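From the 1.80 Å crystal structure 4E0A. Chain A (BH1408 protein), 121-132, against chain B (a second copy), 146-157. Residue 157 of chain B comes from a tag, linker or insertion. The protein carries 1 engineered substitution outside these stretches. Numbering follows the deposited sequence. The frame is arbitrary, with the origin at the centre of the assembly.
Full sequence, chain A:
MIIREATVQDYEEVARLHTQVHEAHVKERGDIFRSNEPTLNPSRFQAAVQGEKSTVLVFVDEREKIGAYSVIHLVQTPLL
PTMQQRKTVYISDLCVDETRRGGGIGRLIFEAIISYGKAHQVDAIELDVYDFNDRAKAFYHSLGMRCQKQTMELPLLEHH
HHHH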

# COMPACT_ATOMS: atom_id res chain seq x y z
N GLN A 121 -3.09 20.71 -9.90
CA GLN A 121 -2.69 21.18 -8.58
C GLN A 121 -2.72 20.11 -7.49
O GLN A 121 -3.20 20.34 -6.38
CB GLN A 121 -3.53 22.40 -8.17
CG GLN A 121 -3.28 23.61 -9.04
CD GLN A 121 -3.88 24.86 -8.46
OE1 GLN A 121 -5.10 25.00 -8.40
NE2 GLN A 121 -3.03 25.79 -8.03
N VAL A 122 -2.20 18.93 -7.82
CA VAL A 122 -2.18 17.84 -6.86
C VAL A 122 -1.07 18.03 -5.84
O VAL A 122 -0.09 18.75 -6.08
CB VAL A 122 -1.99 16.49 -7.56
CG1 VAL A 122 -2.98 16.39 -8.71
CG2 VAL A 122 -0.55 16.36 -8.06
N ASP A 123 -1.23 17.37 -4.70
CA ASP A 123 -0.24 17.41 -3.64
C ASP A 123 0.97 16.59 -3.99
O ASP A 123 2.09 16.90 -3.57
CB ASP A 123 -0.85 16.87 -2.34
CG ASP A 123 -2.03 17.69 -1.86
OD1 ASP A 123 -1.84 18.88 -1.54
OD2 ASP A 123 -3.15 17.15 -1.78
N ALA A 124 0.78 15.52 -4.75
CA ALA A 124 1.88 14.59 -4.95
C ALA A 124 1.58 13.59 -6.05
O ALA A 124 0.41 13.37 -6.40
CB ALA A 124 2.19 13.86 -3.63
N ILE A 125 2.63 12.98 -6.59
CA ILE A 125 2.47 11.81 -7.44
C ILE A 125 2.80 10.61 -6.57
O ILE A 125 3.77 10.66 -5.81
CB ILE A 125 3.43 11.84 -8.62
CG1 ILE A 125 3.12 13.05 -9.51
CG2 ILE A 125 3.34 10.55 -9.43
CD1 ILE A 125 4.13 13.28 -10.59
N GLU A 126 1.99 9.55 -6.66
CA GLU A 126 2.24 8.33 -5.90
C GLU A 126 2.15 7.10 -6.81
O GLU A 126 1.54 7.16 -7.87
CB GLU A 126 1.23 8.21 -4.75
CG GLU A 126 1.26 9.37 -3.77
CD GLU A 126 0.31 9.14 -2.60
OE1 GLU A 126 -0.66 8.36 -2.76
OE2 GLU A 126 0.53 9.74 -1.53
N LEU A 127 2.78 6.01 -6.38
CA LEU A 127 2.68 4.72 -7.07
C LEU A 127 3.10 3.63 -6.11
O LEU A 127 3.68 3.92 -5.06
CB LEU A 127 3.56 4.69 -8.33
CG LEU A 127 5.07 4.87 -8.17
CD1 LEU A 127 5.81 3.58 -7.73
CD2 LEU A 127 5.64 5.40 -9.47
N ASP A 128 2.86 2.38 -6.48
CA ASP A 128 3.36 1.27 -5.68
C ASP A 128 4.29 0.41 -6.49
O ASP A 128 4.03 0.12 -7.65
CB ASP A 128 2.22 0.43 -5.13
CG ASP A 128 1.42 1.17 -4.06
OD1 ASP A 128 0.29 1.60 -4.35
OD2 ASP A 128 1.95 1.34 -2.94
N VAL A 129 5.38 -0.00 -5.86
CA VAL A 129 6.33 -0.87 -6.54
C VAL A 129 6.71 -2.06 -5.65
O VAL A 129 6.86 -1.92 -4.42
CB VAL A 129 7.58 -0.07 -6.99
CG1 VAL A 129 8.31 0.50 -5.78
CG2 VAL A 129 8.49 -0.94 -7.84
N TYR A 130 6.85 -3.23 -6.25
CA TYR A 130 7.23 -4.42 -5.50
C TYR A 130 8.70 -4.46 -5.14
O TYR A 130 9.55 -4.01 -5.91
CB TYR A 130 6.77 -5.70 -6.23
CG TYR A 130 5.32 -5.95 -5.97
CD1 TYR A 130 4.35 -5.26 -6.67
CD2 TYR A 130 4.92 -6.81 -4.95
CE1 TYR A 130 3.02 -5.45 -6.41
CE2 TYR A 130 3.58 -7.01 -4.68
CZ TYR A 130 2.63 -6.32 -5.42
OH TYR A 130 1.29 -6.50 -5.17
N ASP A 131 8.99 -5.00 -3.96
CA ASP A 131 10.33 -4.94 -3.36
C ASP A 131 11.42 -5.56 -4.24
O ASP A 131 12.55 -5.09 -4.26
CB ASP A 131 10.30 -5.61 -1.97
CG ASP A 131 11.67 -5.69 -1.31
OD1 ASP A 131 12.25 -4.63 -0.98
OD2 ASP A 131 12.17 -6.82 -1.08
N PHE A 132 11.07 -6.61 -4.99
CA PHE A 132 12.06 -7.28 -5.84
C PHE A 132 12.50 -6.42 -7.04
O PHE A 132 13.52 -6.71 -7.67
CB PHE A 132 11.50 -8.59 -6.38
CG PHE A 132 10.45 -8.41 -7.46
CD1 PHE A 132 9.10 -8.36 -7.14
CD2 PHE A 132 10.82 -8.29 -8.79
CE1 PHE A 132 8.15 -8.20 -8.13
CE2 PHE A 132 9.87 -8.12 -9.78
CZ PHE A 132 8.54 -8.08 -9.46
N ARG B 146 9.37 -8.86 6.15
CA ARG B 146 10.17 -8.22 5.13
C ARG B 146 9.27 -7.41 4.22
O ARG B 146 8.05 -7.59 4.21
CB ARG B 146 11.00 -9.25 4.34
CG ARG B 146 10.25 -10.10 3.32
CD ARG B 146 9.28 -11.09 3.95
NE ARG B 146 9.89 -11.92 4.99
CZ ARG B 146 10.10 -13.23 4.87
NH1 ARG B 146 9.76 -13.87 3.75
NH2 ARG B 146 10.65 -13.91 5.87
N CYS B 147 9.88 -6.49 3.48
CA CYS B 147 9.11 -5.63 2.59
C CYS B 147 8.56 -6.42 1.43
O CYS B 147 9.29 -7.15 0.75
CB CYS B 147 9.96 -4.48 2.06
SG CYS B 147 9.00 -3.31 1.08
N GLN B 148 7.25 -6.29 1.21
CA GLN B 148 6.60 -6.87 0.05
C GLN B 148 6.60 -5.86 -1.08
O GLN B 148 6.98 -6.15 -2.21
CB GLN B 148 5.15 -7.20 0.39
CG GLN B 148 4.39 -7.83 -0.77
CD GLN B 148 2.93 -7.96 -0.45
OE1 GLN B 148 2.13 -7.08 -0.77
NE2 GLN B 148 2.56 -9.06 0.21
N LYS B 149 6.10 -4.67 -0.76
CA LYS B 149 6.02 -3.59 -1.75
C LYS B 149 6.04 -2.25 -1.04
O LYS B 149 5.90 -2.18 0.17
CB LYS B 149 4.75 -3.73 -2.61
CG LYS B 149 3.43 -3.51 -1.85
CD LYS B 149 2.23 -3.73 -2.77
CE LYS B 149 0.98 -4.03 -1.94
NZ LYS B 149 0.74 -2.95 -0.93
N GLN B 150 6.23 -1.17 -1.79
CA GLN B 150 6.24 0.14 -1.14
C GLN B 150 5.55 1.21 -1.96
O GLN B 150 5.54 1.17 -3.20
CB GLN B 150 7.66 0.55 -0.78
CG GLN B 150 8.61 0.59 -1.95
CD GLN B 150 10.01 1.01 -1.54
OE1 GLN B 150 10.46 2.10 -1.87
NE2 GLN B 150 10.69 0.15 -0.80
N THR B 151 4.95 2.16 -1.26
CA THR B 151 4.34 3.31 -1.89
C THR B 151 5.40 4.36 -2.01
O THR B 151 6.06 4.72 -1.02
CB THR B 151 3.20 3.87 -1.02
OG1 THR B 151 2.23 2.86 -0.77
CG2 THR B 151 2.53 5.07 -1.73
N MSE B 152 5.57 4.87 -3.22
CA MSE B 152 6.53 5.92 -3.48
C MSE B 152 5.81 7.20 -3.77
O MSE B 152 4.68 7.17 -4.25
CB MSE B 152 7.36 5.51 -4.67
CG MSE B 152 7.74 4.11 -4.48
SE MSE B 152 9.56 4.20 -3.94
CE MSE B 152 10.00 3.96 -5.79
N GLU B 153 6.46 8.32 -3.44
CA GLU B 153 5.81 9.62 -3.58
C GLU B 153 6.75 10.67 -4.13
O GLU B 153 7.96 10.63 -3.88
CB GLU B 153 5.26 10.10 -2.23
CG GLU B 153 6.35 10.28 -1.19
CD GLU B 153 5.84 10.61 0.20
OE1 GLU B 153 4.67 11.01 0.36
OE2 GLU B 153 6.64 10.45 1.16
N LEU B 154 6.18 11.61 -4.87
CA LEU B 154 6.91 12.79 -5.35
C LEU B 154 6.04 14.01 -5.05
O LEU B 154 5.06 14.25 -5.74
CB LEU B 154 7.20 12.67 -6.85
CG LEU B 154 7.98 13.85 -7.43
CD1 LEU B 154 9.35 13.98 -6.76
CD2 LEU B 154 8.11 13.72 -8.94
N PRO B 155 6.37 14.74 -3.97
CA PRO B 155 5.56 15.92 -3.64
C PRO B 155 5.65 16.97 -4.75
O PRO B 155 6.73 17.18 -5.30
CB PRO B 155 6.22 16.45 -2.35
CG PRO B 155 6.87 15.23 -1.74
CD PRO B 155 7.36 14.42 -2.93
N LEU B 156 4.52 17.58 -5.10
CA LEU B 156 4.49 18.53 -6.22
C LEU B 156 4.08 19.93 -5.79
O LEU B 156 3.60 20.71 -6.61
CB LEU B 156 3.54 18.07 -7.32
CG LEU B 156 3.99 16.93 -8.23
CD1 LEU B 156 3.14 16.93 -9.49
CD2 LEU B 156 5.46 17.04 -8.53
N LEU B 157 4.27 20.25 -4.52
CA LEU B 157 3.92 21.57 -3.99
C LEU B 157 5.14 22.25 -3.38
O LEU B 157 5.65 21.82 -2.35
CB LEU B 157 2.82 21.44 -2.95
CG LEU B 157 1.39 21.83 -3.35
CD1 LEU B 157 1.10 21.50 -4.79
CD2 LEU B 157 0.40 21.12 -2.44
O HOH W 1 0.83 20.73 -7.86
O HOH W 2 -0.00 -7.60 -3.23
O HOH W 3 8.67 -8.13 -3.61

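The shortest polar contact joins two side chains: Thr151(B) OG1 donates to Asp128(A) OD2 at 2.7 Å. The two residues form a non-hydrogen-bonded pair of the antiparallel sheet, with CA atoms 4.4 Å apart, so their side chains leave the same face close enough for the carboxylate to reach the hydroxyl.

The backbone ladder supplies the remaining direct hydrogen bonds. Strands 124-130 of chain A and 146-155 of chain B run at 167° between their N-to-C directions, nearly antiparallel. In each hydrogen-bonded pair two bonds close a ring: Ile125(A) N to Leu154(B) O is 2.9 Å and Leu154(B) N to Ile125(A) O 2.8 Å; Leu127(A) N to Met152(B) O is 3.1 Å and Met152(B) N to Leu127(A) O 2.8 Å; Val129(A) N to Gln150(B) O is 2.9 Å and Gln150(B) N to Val129(A) O 2.8 Å. Angles at hydrogen of 151° to 166° support all six. The ladder extends beyond these pairs, with Leu156(B) N donating to Asp123(A) O (3.0 Å, 176°) and Asp131(A) N to Gln148(B) O (2.9 Å, 169°). Between the rungs, alpha carbons approach the same carbonyls, as in Glu153(B) CA to Ile125(A) O and Glu126(A) CA to Met152(B) O, both 3.2 Å.

Water adds bridges near the ends of the ladder. Water 1 donates to Val122(A) O at 2.8 Å and to Leu156(B) O at 3.0 Å. Water 3 accepts from Phe132(A) N at 3.2 Å and donates to Gln148(B) O at 3.0 Å, so that carbonyl receives both a backbone amide and a water.

Packing follows the alternation of the strands. On the face bearing Asp128(A) and Thr151(B), the Tyr130(A) ring lies against the aliphatic part of Lys149(B): CB sits 4.0 Å from the ring centroid and 14° off its normal, a CH-pi contact, and CD comes within 3.7 Å of Tyr130(A) CZ.

The other face is largely apolar. Leu127(A) CD1 meets Met152(B) CG at 3.8 Å, and Val129(A) CG1 lies 3.9 Å from CE of the same selenomethionine, whose side chain therefore touches two residues of chain A. Ile125(A) CB faces Leu154(B) CB at 4.2 Å. Past the strand end, Leu156(B) CD1 contacts both Ile125(A) CG1 at 3.9 Å and Val122(A) CG2 at 4.0 Å. The tag residue Leu157(B) also joins the contact, its CD2 being 3.3 Å from Asp123(A) OD1. Together the stretches bury 1031 Å², summed over both sides.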